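PDB 3KTB: arsenical resistance operon trans-acting repressor from Bacteroides vulgatus, which probably binds DNA and represses transcription of an arsenical resistance operon. Local coordinates for residues A[7-12]-A[44-49]; A[30-35]-A[90-95]; A[59-64]-A[78-83]. All coordinates share one frame; numbering follows the deposited sequence.

Interaction 1: residues A[7-12]-A[44-49]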
ATOM      1  N   ILE A   7     -23.128  -1.863  18.622  1.00 54.36           N
ATOM      2  CA  ILE A   7     -23.391  -3.293  18.575  1.00 55.25           C
ATOM      3  C   ILE A   7     -23.119  -3.808  17.170  1.00 56.63           C
ATOM      4  O   ILE A   7     -23.623  -3.255  16.184  1.00 55.42           O
ATOM      5  CB  ILE A   7     -24.836  -3.631  18.969  1.00 51.92           C
ATOM      6  CG1 ILE A   7     -25.209  -2.940  20.292  1.00 49.33           C
ATOM      7  CG2 ILE A   7     -25.003  -5.142  19.083  1.00 43.46           C
ATOM      8  CD1 ILE A   7     -26.691  -2.788  20.504  1.00 50.90           C
ATOM      9  N   GLU A   8     -22.309  -4.857  17.098  1.00 59.15           N
ATOM     10  CA  GLU A   8     -21.969  -5.516  15.845  1.00 64.25           C
ATOM     11  C   GLU A   8     -22.130  -7.017  16.055  1.00 66.20           C
ATOM     12  O   GLU A   8     -21.594  -7.571  17.007  1.00 72.47           O
ATOM     13  CB  GLU A   8     -20.521  -5.213  15.472  1.00 62.89           C
ATOM     14  CG  GLU A   8     -20.216  -5.363  14.001  1.00 67.20           C
ATOM     15  CD  GLU A   8     -18.751  -5.081  13.704  1.00 78.25           C
ATOM     16  OE1 GLU A   8     -18.291  -5.430  12.594  1.00 75.39           O
ATOM     17  OE2 GLU A   8     -18.059  -4.519  14.588  1.00 83.23           O
ATOM     18  N   ILE A   9     -22.875  -7.666  15.170  1.00 60.26           N
ATOM     19  CA  ILE A   9     -23.217  -9.069  15.339  1.00 59.53           C
ATOM     20  C   ILE A   9     -22.605  -9.909  14.214  1.00 58.22           C
ATOM     21  O   ILE A   9     -22.793  -9.613  13.025  1.00 55.67           O
ATOM     22  CB  ILE A   9     -24.752  -9.266  15.341  1.00 56.23           C
ATOM     23  CG1 ILE A   9     -25.365  -8.683  16.615  1.00 58.07           C
ATOM     24  CG2 ILE A   9     -25.101 -10.739  15.203  1.00 54.26           C
ATOM     25  CD1 ILE A   9     -26.877  -8.603  16.584  1.00 51.19           C
ATOM     26  N   PHE A  10     -21.879 -10.955  14.595  1.00 58.21           N
ATOM     27  CA  PHE A  10     -21.270 -11.873  13.628  1.00 58.15           C
ATOM     28  C   PHE A  10     -22.077 -13.154  13.563  1.00 57.26           C
ATOM     29  O   PHE A  10     -22.010 -13.984  14.466  1.00 62.86           O
ATOM     30  CB  PHE A  10     -19.809 -12.128  14.005  1.00 65.47           C
ATOM     31  CG  PHE A  10     -18.962 -10.897  13.899  1.00 69.51           C
ATOM     32  CD1 PHE A  10     -18.032 -10.760  12.876  1.00 70.80           C
ATOM     33  CD2 PHE A  10     -19.151  -9.839  14.781  1.00 66.63           C
ATOM     34  CE1 PHE A  10     -17.281  -9.606  12.748  1.00 70.86           C
ATOM     35  CE2 PHE A  10     -18.403  -8.684  14.666  1.00 71.49           C
ATOM     36  CZ  PHE A  10     -17.463  -8.567  13.645  1.00 74.36           C
ATOM     37  N   ASP A  11     -22.887 -13.295  12.520  1.00 52.85           N
ATOM     38  CA  ASP A  11     -23.706 -14.491  12.397  1.00 54.39           C
ATOM     39  C   ASP A  11     -22.851 -15.706  12.035  1.00 63.90           C
ATOM     40  O   ASP A  11     -21.709 -15.556  11.592  1.00 56.93           O
ATOM     41  CB  ASP A  11     -24.773 -14.289  11.332  1.00 53.10           C
ATOM     42  CG  ASP A  11     -25.768 -13.184  11.700  1.00 52.56           C
ATOM     43  OD1 ASP A  11     -26.434 -13.291  12.747  1.00 50.35           O
ATOM     44  OD2 ASP A  11     -25.870 -12.207  10.930  1.00 49.35           O
ATOM     45  N   PRO A  12     -23.399 -16.916  12.248  1.00 67.52           N
ATOM     46  CA  PRO A  12     -22.848 -18.097  11.579  1.00 70.93           C
ATOM     47  C   PRO A  12     -22.965 -17.932  10.067  1.00 71.17           C
ATOM     48  O   PRO A  12     -23.524 -16.928   9.593  1.00 64.25           O
ATOM     49  CB  PRO A  12     -23.775 -19.224  12.040  1.00 64.29           C
ATOM     50  CG  PRO A  12     -24.310 -18.763  13.347  1.00 67.01           C
ATOM     51  CD  PRO A  12     -24.415 -17.270  13.254  1.00 64.95           C
ATOM     52  N   ILE A  44     -30.538   3.973  14.545  1.00 46.99           N
ATOM     53  CA  ILE A  44     -29.500   3.192  15.191  1.00 42.67           C
ATOM     54  C   ILE A  44     -29.173   1.938  14.384  1.00 45.62           C
ATOM     55  O   ILE A  44     -30.029   1.082  14.180  1.00 45.03           O
ATOM     56  CB  ILE A  44     -29.920   2.777  16.592  1.00 41.73           C
ATOM     57  CG1 ILE A  44     -30.097   4.008  17.462  1.00 45.63           C
ATOM     58  CG2 ILE A  44     -28.875   1.817  17.182  1.00 39.74           C
ATOM     59  CD1 ILE A  44     -30.944   3.763  18.653  1.00 44.37           C
ATOM     60  N   ILE A  45     -27.916   1.822  13.966  1.00 43.24           N
ATOM     61  CA  ILE A  45     -27.480   0.757  13.074  1.00 39.25           C
ATOM     62  C   ILE A  45     -26.750  -0.356  13.807  1.00 42.38           C
ATOM     63  O   ILE A  45     -25.682  -0.145  14.382  1.00 47.54           O
ATOM     64  CB  ILE A  45     -26.548   1.316  11.979  1.00 49.30           C
ATOM     65  CG1 ILE A  45     -27.071   2.666  11.478  1.00 50.97           C
ATOM     66  CG2 ILE A  45     -26.424   0.320  10.828  1.00 51.61           C
ATOM     67  CD1 ILE A  45     -28.435   2.565  10.812  1.00 54.88           C
ATOM     68  N   VAL A  46     -27.337  -1.547  13.801  1.00 41.96           N
ATOM     69  CA  VAL A  46     -26.648  -2.732  14.293  1.00 44.93           C
ATOM     70  C   VAL A  46     -26.074  -3.457  13.076  1.00 48.98           C
ATOM     71  O   VAL A  46     -26.816  -4.032  12.278  1.00 48.76           O
ATOM     72  CB  VAL A  46     -27.614  -3.665  15.050  1.00 42.45           C
ATOM     73  CG1 VAL A  46     -26.872  -4.879  15.563  1.00 44.18           C
ATOM     74  CG2 VAL A  46     -28.250  -2.919  16.198  1.00 40.77           C
ATOM     75  N   THR A  47     -24.757  -3.401  12.913  1.00 51.34           N
ATOM     76  CA  THR A  47     -24.098  -3.995  11.754  1.00 48.39           C
ATOM     77  C   THR A  47     -24.085  -5.512  11.945  1.00 49.97           C
ATOM     78  O   THR A  47     -23.774  -5.994  13.044  1.00 49.66           O
ATOM     79  CB  THR A  47     -22.653  -3.424  11.587  1.00 69.88           C
ATOM     80  OG1 THR A  47     -22.720  -2.022  11.280  1.00 67.99           O
ATOM     81  CG2 THR A  47     -21.906  -4.138  10.473  1.00 69.79           C
ATOM     82  N   ARG A  48     -24.471  -6.256  10.905  1.00 48.02           N
ATOM     83  CA  ARG A  48     -24.434  -7.724  10.951  1.00 49.98           C
ATOM     84  C   ARG A  48     -23.461  -8.233   9.933  1.00 56.18           C
ATOM     85  O   ARG A  48     -23.359  -7.675   8.830  1.00 57.90           O
ATOM     86  CB  ARG A  48     -25.747  -8.314  10.491  1.00 52.51           C
ATOM     87  CG  ARG A  48     -26.809  -8.426  11.495  1.00 56.73           C
ATOM     88  CD  ARG A  48     -27.966  -9.141  10.830  1.00 46.68           C
ATOM     89  NE  ARG A  48     -28.039 -10.474  11.383  1.00 46.66           N
ATOM     90  CZ  ARG A  48     -29.166 -11.087  11.693  1.00 45.25           C
ATOM     91  NH1 ARG A  48     -30.319 -10.463  11.472  1.00 38.44           N
ATOM     92  NH2 ARG A  48     -29.128 -12.312  12.228  1.00 46.40           N
ATOM     93  N   HIS A  49     -22.810  -9.343  10.255  1.00 55.54           N
ATOM     94  CA  HIS A  49     -22.050 -10.066   9.249  1.00 59.90           C
ATOM     95  C   HIS A  49     -22.484 -11.525   9.160  1.00 59.99           C
ATOM     96  O   HIS A  49     -22.864 -12.146  10.162  1.00 56.90           O
ATOM     97  CB  HIS A  49     -20.548  -9.979   9.520  1.00 56.17           C
ATOM     98  CG  HIS A  49     -20.067  -8.584   9.743  1.00 58.30           C
ATOM     99  ND1 HIS A  49     -20.129  -7.613   8.763  1.00 58.92           N
ATOM    100  CD2 HIS A  49     -19.543  -7.985  10.839  1.00 52.69           C
ATOM    101  CE1 HIS A  49     -19.655  -6.475   9.243  1.00 57.64           C
ATOM    102  NE2 HIS A  49     -19.294  -6.674  10.500  1.00 59.42           N
TER
HETATM  103  O   HOH W   1     -24.810  -0.154  17.039  1.00 59.28           O
HETATM  104  O   HOH W   2     -22.683  -1.668  14.318  1.00 73.79           O

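Interaction 2: residues A[30-35]-A[90-95]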
HETATM    1  N   MSE A  30     -35.860 -14.440  14.046  1.00 42.58           N
HETATM    2  CA  MSE A  30     -36.908 -13.460  13.772  1.00 42.45           C
HETATM    3  C   MSE A  30     -36.927 -12.410  14.886  1.00 47.80           C
HETATM    4  O   MSE A  30     -37.085 -11.210  14.626  1.00 44.34           O
HETATM    5  CB  MSE A  30     -38.270 -14.139  13.617  1.00 41.76           C
HETATM    6  CG  MSE A  30     -39.429 -13.211  13.262  1.00 34.83           C
HETATM    7 SE   MSE A  30     -39.335 -12.248  11.538  0.63 50.30          SE
HETATM    8  CE  MSE A  30     -40.881 -13.034  10.648  1.00120.64           C
ATOM      9  N   ARG A  31     -36.728 -12.847  16.131  1.00 46.68           N
ATOM     10  CA  ARG A  31     -36.709 -11.890  17.232  1.00 47.31           C
ATOM     11  C   ARG A  31     -35.646 -10.802  16.985  1.00 49.95           C
ATOM     12  O   ARG A  31     -35.937  -9.588  16.991  1.00 47.86           O
ATOM     13  CB  ARG A  31     -36.439 -12.592  18.547  1.00 48.11           C
ATOM     14  CG  ARG A  31     -36.542 -11.653  19.747  1.00 54.14           C
ATOM     15  CD  ARG A  31     -36.299 -12.391  21.060  1.00 59.54           C
ATOM     16  NE  ARG A  31     -34.980 -13.024  21.088  1.00 58.84           N
ATOM     17  CZ  ARG A  31     -33.840 -12.352  21.236  1.00 56.20           C
ATOM     18  NH1 ARG A  31     -32.681 -12.996  21.250  1.00 58.50           N
ATOM     19  NH2 ARG A  31     -33.855 -11.031  21.368  1.00 53.18           N
ATOM     20  N   ILE A  32     -34.415 -11.238  16.747  1.00 42.24           N
ATOM     21  CA  ILE A  32     -33.314 -10.303  16.562  1.00 40.31           C
ATOM     22  C   ILE A  32     -33.449  -9.456  15.283  1.00 45.53           C
ATOM     23  O   ILE A  32     -33.117  -8.264  15.291  1.00 44.06           O
ATOM     24  CB  ILE A  32     -31.922 -11.002  16.678  1.00 49.40           C
ATOM     25  CG1 ILE A  32     -30.837  -9.976  16.949  1.00 49.81           C
ATOM     26  CG2 ILE A  32     -31.586 -11.810  15.441  1.00 47.01           C
ATOM     27  CD1 ILE A  32     -30.869  -9.447  18.368  1.00 54.64           C
ATOM     28  N   ALA A  33     -33.957 -10.042  14.198  1.00 40.34           N
ATOM     29  CA  ALA A  33     -34.196  -9.244  12.992  1.00 41.95           C
ATOM     30  C   ALA A  33     -35.222  -8.139  13.243  1.00 41.45           C
ATOM     31  O   ALA A  33     -35.101  -7.022  12.730  1.00 35.43           O
ATOM     32  CB  ALA A  33     -34.630 -10.123  11.830  1.00 40.08           C
ATOM     33  N   VAL A  34     -36.246  -8.439  14.031  1.00 47.17           N
ATOM     34  CA  VAL A  34     -37.261  -7.431  14.322  1.00 43.72           C
ATOM     35  C   VAL A  34     -36.653  -6.308  15.162  1.00 44.78           C
ATOM     36  O   VAL A  34     -36.911  -5.125  14.920  1.00 40.53           O
ATOM     37  CB  VAL A  34     -38.447  -8.029  15.104  1.00 46.47           C
ATOM     38  CG1 VAL A  34     -39.264  -6.901  15.779  1.00 42.18           C
ATOM     39  CG2 VAL A  34     -39.311  -8.850  14.176  1.00 45.19           C
ATOM     40  N   VAL A  35     -35.846  -6.690  16.154  1.00 41.18           N
ATOM     41  CA  VAL A  35     -35.164  -5.713  16.987  1.00 42.24           C
ATOM     42  C   VAL A  35     -34.280  -4.815  16.113  1.00 40.66           C
ATOM     43  O   VAL A  35     -34.349  -3.595  16.201  1.00 40.94           O
ATOM     44  CB  VAL A  35     -34.338  -6.400  18.082  1.00 47.89           C
ATOM     45  CG1 VAL A  35     -33.241  -5.467  18.605  1.00 47.40           C
ATOM     46  CG2 VAL A  35     -35.259  -6.895  19.237  1.00 35.64           C
ATOM     47  N   THR A  90     -25.484 -17.657  21.257  1.00 87.03           N
ATOM     48  CA  THR A  90     -26.876 -17.220  21.176  1.00 76.71           C
ATOM     49  C   THR A  90     -26.971 -15.726  20.853  1.00 73.13           C
ATOM     50  O   THR A  90     -26.022 -14.963  21.093  1.00 72.75           O
ATOM     51  CB  THR A  90     -27.620 -17.461  22.511  1.00 74.69           C
ATOM     52  OG1 THR A  90     -26.997 -16.691  23.544  1.00 75.35           O
ATOM     53  CG2 THR A  90     -27.594 -18.940  22.902  1.00 75.06           C
ATOM     54  N   TYR A  91     -28.117 -15.303  20.324  1.00 63.45           N
ATOM     55  CA  TYR A  91     -28.325 -13.881  20.043  1.00 60.17           C
ATOM     56  C   TYR A  91     -28.690 -13.148  21.313  1.00 61.76           C
ATOM     57  O   TYR A  91     -29.430 -13.686  22.133  1.00 63.10           O
ATOM     58  CB  TYR A  91     -29.418 -13.674  18.984  1.00 53.77           C
ATOM     59  CG  TYR A  91     -28.955 -14.141  17.631  1.00 53.57           C
ATOM     60  CD1 TYR A  91     -28.090 -13.354  16.881  1.00 54.92           C
ATOM     61  CD2 TYR A  91     -29.337 -15.376  17.122  1.00 51.61           C
ATOM     62  CE1 TYR A  91     -27.635 -13.764  15.651  1.00 53.22           C
ATOM     63  CE2 TYR A  91     -28.869 -15.804  15.888  1.00 56.04           C
ATOM     64  CZ  TYR A  91     -28.016 -14.983  15.161  1.00 56.09           C
ATOM     65  OH  TYR A  91     -27.527 -15.353  13.935  1.00 58.49           O
ATOM     66  N   PRO A  92     -28.184 -11.913  21.468  1.00 62.39           N
ATOM     67  CA  PRO A  92     -28.497 -11.079  22.627  1.00 62.13           C
ATOM     68  C   PRO A  92     -29.993 -11.023  22.870  1.00 60.55           C
ATOM     69  O   PRO A  92     -30.772 -10.907  21.934  1.00 55.53           O
ATOM     70  CB  PRO A  92     -28.003  -9.691  22.201  1.00 57.15           C
ATOM     71  CG  PRO A  92     -26.908  -9.971  21.260  1.00 57.29           C
ATOM     72  CD  PRO A  92     -27.360 -11.184  20.487  1.00 61.26           C
ATOM     73  N   THR A  93     -30.387 -11.096  24.131  1.00 58.45           N
ATOM     74  CA  THR A  93     -31.776 -10.905  24.496  1.00 59.78           C
ATOM     75  C   THR A  93     -32.236  -9.492  24.180  1.00 61.51           C
ATOM     76  O   THR A  93     -31.432  -8.552  24.085  1.00 58.83           O
ATOM     77  CB  THR A  93     -31.980 -11.117  26.007  1.00 63.98           C
ATOM     78  OG1 THR A  93     -31.257 -10.110  26.733  1.00 63.39           O
ATOM     79  CG2 THR A  93     -31.489 -12.493  26.410  1.00 61.18           C
ATOM     80  N   THR A  94     -33.549  -9.342  24.050  1.00 62.34           N
ATOM     81  CA  THR A  94     -34.133  -8.034  23.847  1.00 58.99           C
ATOM     82  C   THR A  94     -33.846  -7.099  25.033  1.00 61.31           C
ATOM     83  O   THR A  94     -33.637  -5.893  24.845  1.00 59.81           O
ATOM     84  CB  THR A  94     -35.640  -8.131  23.508  1.00 63.21           C
ATOM     85  OG1 THR A  94     -35.811  -9.023  22.394  1.00 61.84           O
ATOM     86  CG2 THR A  94     -36.208  -6.744  23.118  1.00 53.41           C
ATOM     87  N   LYS A  95     -33.811  -7.651  26.245  1.00 62.34           N
ATOM     88  CA  LYS A  95     -33.453  -6.870  27.426  1.00 65.74           C
ATOM     89  C   LYS A  95     -32.086  -6.193  27.252  1.00 58.60           C
ATOM     90  O   LYS A  95     -31.962  -4.976  27.434  1.00 57.85           O
ATOM     91  CB  LYS A  95     -33.457  -7.742  28.693  1.00 76.70           C
ATOM     92  CG  LYS A  95     -33.079  -6.979  29.966  1.00 82.17           C
ATOM     93  CD  LYS A  95     -33.310  -7.809  31.235  1.00 91.23           C
ATOM     94  CE  LYS A  95     -32.958  -7.013  32.501  1.00 95.44           C
ATOM     95  NZ  LYS A  95     -33.352  -7.722  33.766  1.00 98.99           N
TER

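Interaction 3: residues A[59-64]-A[78-83]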
ATOM      1  N   VAL A  59     -11.725 -12.707   9.967  1.00102.13           N
ATOM      2  CA  VAL A  59     -10.274 -12.714  10.140  1.00105.71           C
ATOM      3  C   VAL A  59      -9.773 -11.333  10.574  1.00103.57           C
ATOM      4  O   VAL A  59      -9.188 -11.189  11.646  1.00104.41           O
ATOM      5  CB  VAL A  59      -9.546 -13.135   8.841  1.00101.35           C
ATOM      6  CG1 VAL A  59      -8.046 -13.026   9.025  1.00109.58           C
ATOM      7  CG2 VAL A  59      -9.940 -14.547   8.438  1.00 95.98           C
ATOM      8  N   SER A  60     -10.030 -10.327   9.736  1.00103.19           N
ATOM      9  CA  SER A  60      -9.542  -8.962   9.945  1.00104.34           C
ATOM     10  C   SER A  60      -9.874  -8.413  11.325  1.00107.39           C
ATOM     11  O   SER A  60      -9.101  -7.637  11.901  1.00112.81           O
ATOM     12  CB  SER A  60     -10.084  -8.019   8.864  1.00101.48           C
ATOM     13  OG  SER A  60     -11.500  -7.921   8.916  1.00100.82           O
ATOM     14  N   ASN A  61     -11.028  -8.809  11.852  1.00102.79           N
ATOM     15  CA  ASN A  61     -11.412  -8.424  13.202  1.00 97.10           C
ATOM     16  C   ASN A  61     -10.715  -9.328  14.212  1.00 98.48           C
ATOM     17  O   ASN A  61     -11.083 -10.499  14.379  1.00 90.69           O
ATOM     18  CB  ASN A  61     -12.929  -8.472  13.367  1.00 89.24           C
ATOM     19  CG  ASN A  61     -13.412  -7.677  14.565  1.00 88.07           C
ATOM     20  OD1 ASN A  61     -13.193  -8.072  15.714  1.00 90.96           O
ATOM     21  ND2 ASN A  61     -14.079  -6.552  14.305  1.00 82.02           N
ATOM     22  N   LYS A  62      -9.694  -8.778  14.866  1.00108.16           N
ATOM     23  CA  LYS A  62      -8.791  -9.580  15.683  1.00118.99           C
ATOM     24  C   LYS A  62      -9.514 -10.228  16.864  1.00113.02           C
ATOM     25  O   LYS A  62      -9.218 -11.368  17.235  1.00110.06           O
ATOM     26  CB  LYS A  62      -7.603  -8.738  16.177  1.00133.65           C
ATOM     27  CG  LYS A  62      -7.079  -7.713  15.168  1.00140.21           C
ATOM     28  CD  LYS A  62      -5.651  -8.012  14.723  1.00147.11           C
ATOM     29  CE  LYS A  62      -5.619  -9.011  13.570  1.00150.45           C
ATOM     30  NZ  LYS A  62      -6.313  -8.496  12.352  1.00147.34           N
ATOM     31  N   THR A  63     -10.464  -9.501  17.445  1.00106.04           N
ATOM     32  CA  THR A  63     -11.177  -9.986  18.619  1.00103.91           C
ATOM     33  C   THR A  63     -12.009 -11.208  18.274  1.00105.30           C
ATOM     34  O   THR A  63     -12.007 -12.212  18.993  1.00106.64           O
ATOM     35  CB  THR A  63     -12.118  -8.917  19.160  1.00 99.08           C
ATOM     36  OG1 THR A  63     -11.528  -7.625  18.972  1.00 98.77           O
ATOM     37  CG2 THR A  63     -12.398  -9.160  20.637  1.00 98.29           C
ATOM     38  N   VAL A  64     -12.732 -11.099  17.166  1.00106.02           N
ATOM     39  CA  VAL A  64     -13.589 -12.174  16.690  1.00104.11           C
ATOM     40  C   VAL A  64     -12.729 -13.375  16.354  1.00101.74           C
ATOM     41  O   VAL A  64     -13.027 -14.507  16.736  1.00100.75           O
ATOM     42  CB  VAL A  64     -14.402 -11.733  15.440  1.00 81.64           C
ATOM     43  CG1 VAL A  64     -14.970 -12.954  14.686  1.00 78.82           C
ATOM     44  CG2 VAL A  64     -15.502 -10.739  15.838  1.00 78.14           C
ATOM     45  N   ILE A  78     -21.451 -14.274  17.440  1.00 67.58           N
ATOM     46  CA  ILE A  78     -20.755 -13.465  18.414  1.00 66.64           C
ATOM     47  C   ILE A  78     -21.270 -12.042  18.286  1.00 64.94           C
ATOM     48  O   ILE A  78     -21.346 -11.509  17.176  1.00 62.93           O
ATOM     49  CB  ILE A  78     -19.246 -13.439  18.122  1.00 75.01           C
ATOM     50  CG1 ILE A  78     -18.617 -14.824  18.307  1.00 82.35           C
ATOM     51  CG2 ILE A  78     -18.550 -12.418  18.994  1.00 74.20           C
ATOM     52  CD1 ILE A  78     -17.170 -14.890  17.847  1.00 82.09           C
ATOM     53  N   THR A  79     -21.609 -11.426  19.414  1.00 65.33           N
ATOM     54  CA  THR A  79     -22.015 -10.027  19.437  1.00 60.28           C
ATOM     55  C   THR A  79     -20.977  -9.178  20.143  1.00 66.67           C
ATOM     56  O   THR A  79     -20.622  -9.451  21.277  1.00 72.51           O
ATOM     57  CB  THR A  79     -23.318  -9.864  20.172  1.00 60.40           C
ATOM     58  OG1 THR A  79     -24.296 -10.685  19.534  1.00 61.42           O
ATOM     59  CG2 THR A  79     -23.774  -8.413  20.114  1.00 60.80           C
ATOM     60  N   LEU A  80     -20.482  -8.151  19.464  1.00 69.73           N
ATOM     61  CA  LEU A  80     -19.552  -7.223  20.093  1.00 69.30           C
ATOM     62  C   LEU A  80     -20.347  -6.010  20.540  1.00 65.57           C
ATOM     63  O   LEU A  80     -21.221  -5.534  19.820  1.00 59.05           O
ATOM     64  CB  LEU A  80     -18.453  -6.782  19.124  1.00 64.91           C
ATOM     65  CG  LEU A  80     -17.627  -7.857  18.421  1.00 67.19           C
ATOM     66  CD1 LEU A  80     -16.617  -7.193  17.487  1.00 68.76           C
ATOM     67  CD2 LEU A  80     -16.936  -8.772  19.426  1.00 69.94           C
ATOM     68  N   VAL A  81     -20.049  -5.545  21.747  1.00 66.10           N
ATOM     69  CA  VAL A  81     -20.622  -4.334  22.281  1.00 66.04           C
ATOM     70  C   VAL A  81     -19.438  -3.440  22.594  1.00 68.92           C
ATOM     71  O   VAL A  81     -18.572  -3.805  23.387  1.00 76.78           O
ATOM     72  CB  VAL A  81     -21.458  -4.616  23.535  1.00 63.54           C
ATOM     73  CG1 VAL A  81     -21.952  -3.309  24.167  1.00 60.69           C
ATOM     74  CG2 VAL A  81     -22.632  -5.501  23.170  1.00 59.75           C
ATOM     75  N   ASP A  82     -19.409  -2.288  21.925  1.00 68.09           N
ATOM     76  CA  ASP A  82     -18.264  -1.377  21.898  1.00 73.24           C
ATOM     77  C   ASP A  82     -16.932  -2.088  21.650  1.00 79.63           C
ATOM     78  O   ASP A  82     -15.916  -1.745  22.243  1.00 83.38           O
ATOM     79  CB  ASP A  82     -18.224  -0.498  23.150  1.00 73.69           C
ATOM     80  CG  ASP A  82     -19.300   0.587  23.136  1.00 81.22           C
ATOM     81  OD1 ASP A  82     -19.850   0.893  24.217  1.00 87.78           O
ATOM     82  OD2 ASP A  82     -19.600   1.140  22.047  1.00 77.12           O
ATOM     83  N   GLY A  83     -16.955  -3.082  20.769  1.00 79.18           N
ATOM     84  CA  GLY A  83     -15.751  -3.761  20.329  1.00 80.42           C
ATOM     85  C   GLY A  83     -15.404  -5.041  21.064  1.00 87.60           C
ATOM     86  O   GLY A  83     -14.563  -5.810  20.595  1.00 90.35           O
TER

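Interaction 1: residues A[7-12]-A[44-49]
His49 reaches back over strand 7-11 and meets both Phe10 and Glu8. His49 CB lies 4.2 Å from Ile9 O. CG lies anti to the carbonyl carbon (chi1 -51°), and beyond it CD2 comes over one face of the Phe10 ring, toward the rim, 3.4 Å from Phe10 CE1; the planes are oblique, 56° apart. At the tip, NE2 gives its hydrogen to Glu8 OE1 at 2.6 Å, in the imidazole plane and on the anti lone pair of OE1, which the extended Glu8 chain carries out to the ring. Since ND1 is held by Glu54, both ring nitrogens have carboxylate partners, which may favour a protonated ring.

On the face opposite His49, that of Ile9, Arg48 grips Asp11 side-on: NE bonds OD2 at 2.8 Å on its syn lone pair, while NH2 meets OD1 at 2.9 Å from above the carboxylate plane. OD1 also binds Tyr91 OH. The branched Ile7, Ile9 and Val46 suit a buried strand face, with Val46 CG1 3.9 Å from Ile9 CD1. Backbone hydrogen bonds between the parallel strands, including Ile9 N to Thr47 O (2.9 Å), join them as the two ends of a beta-alpha-beta unit with helix 27-41, consistent with a thioredoxin-like fold.

Interaction 2: residues A[30-35]-A[90-95]
Arg31 meets Pro92 and Thr94 in the polar part of this contact, reaching from helix 27-41 to the start of helix 94-101. Both terminal nitrogens of its guanidinium close end-on upon one acceptor, Pro92 O: NH1 at 2.9 Å, from above the carbonyl plane, and NH2 at 3.1 Å, within that plane and on a lone pair. NH2 also donates to Thr94 OG1 at 3.0 Å, the hydroxyl standing somewhat out of the guanidinium plane. A long side chain with several N-H groups suits this place; its bend at chi3 (59°) turns the chain after an extended start. NH1 has a salt bridge to Glu28 as well, which should help fix the head group.

The carbonyl so gripped belongs to the turn entering helix 94-101, where Thr93 is the N-cap and its hydroxyl caps a backbone N. Helices 94-101 and 27-41 pack on the same face of the sheet, forming one outer layer of an alpha-beta-alpha sandwich.

Apolar contacts make up the rest. Ile32 CG2 sits over one face of the Tyr91 ring in a CH-pi contact, 4.3 Å from the ring centroid and 18° off its normal, a place suited to a branched aliphatic group meeting a flat aromatic one. Ile32 CD1 turns instead to Pro92, and Val35 CG2 packs 4.0 Å from Thr94 CG2.

Interaction 3: residues A[59-64]-A[78-83]
Val64 and Leu80 meet through their methyl groups, Val64 CG2 lying 4.1 Å from Leu80 CD1, with the two side chains crossing at about a right angle. No hydrogen bond joins the segments; the contact is carried by loose apolar packing between the first turn of helix 62-69 and strand 78-81.

Val64 serves two strand residues by dividing its branches. CG1, anti to the backbone N (chi1 163°), faces Ile78 CD1 at 4.3 Å, whereas CG2 takes Leu80. A beta-branched residue suits this place, because its two methyls spread from a single carbon close to the helix backbone.

Leu80 reaches farther from its strand. Its chi2 of 179° carries CD1 forward, where it meets not only Val64 but also the amide end of Asn61, tip to tip, with OD1 at 4.0 Å. That amide has its own task: Asn61 is the N-cap of helix 62-69, and OD1 accepts a weak hydrogen bond from Val64 N at 3.4 Å. The same OD1 thus caps the helix and lies against a leucine methyl.

Farther along, Thr63 OG1 approaches Gly83 O at 3.9 Å, a van der Waals neighbour at the turn after the strand. Gly83 has a positive phi of 95°, at which a side chain would be pressed against the preceding carbonyl oxygen, so glycine fits there naturally.

Around the pair, Phe10 of strand 7-11 packs against both Val64 and Leu80, and Ile85 of strand 84-87 touches Ile78 and Leu80. Phe67 and Leu68 extend the helix surface over Ile78, so helix 62-69 lies on this face of the sheet while Thr79 points to the other, toward Ile7 and Ile9.

Overall arrangement
Strand 7-11 links interactions 1 and 3. In interaction 1 it pairs with 47-50, and on its other edge it runs antiparallel to the strand of interaction 3, with Phe10 N 2.7 Å from Ile78 O and Glu8 O 2.8 Å from Leu80 N, both probable hydrogen bonds. Interactions 1 and 2 meet where Asp11 OD1 lies 2.6 Å from Tyr91 OH, a probable hydrogen bond. Interactions 2 and 3 have centres about 18 Å apart, on opposite sides of the chain's centre, and touch where Pro92 CG approaches Thr79 OG1 at 3.2 Å. Just after segment 7-12 come Cys15, which forms an interchain disulfide, and Cys16, which is bonded to Cys21.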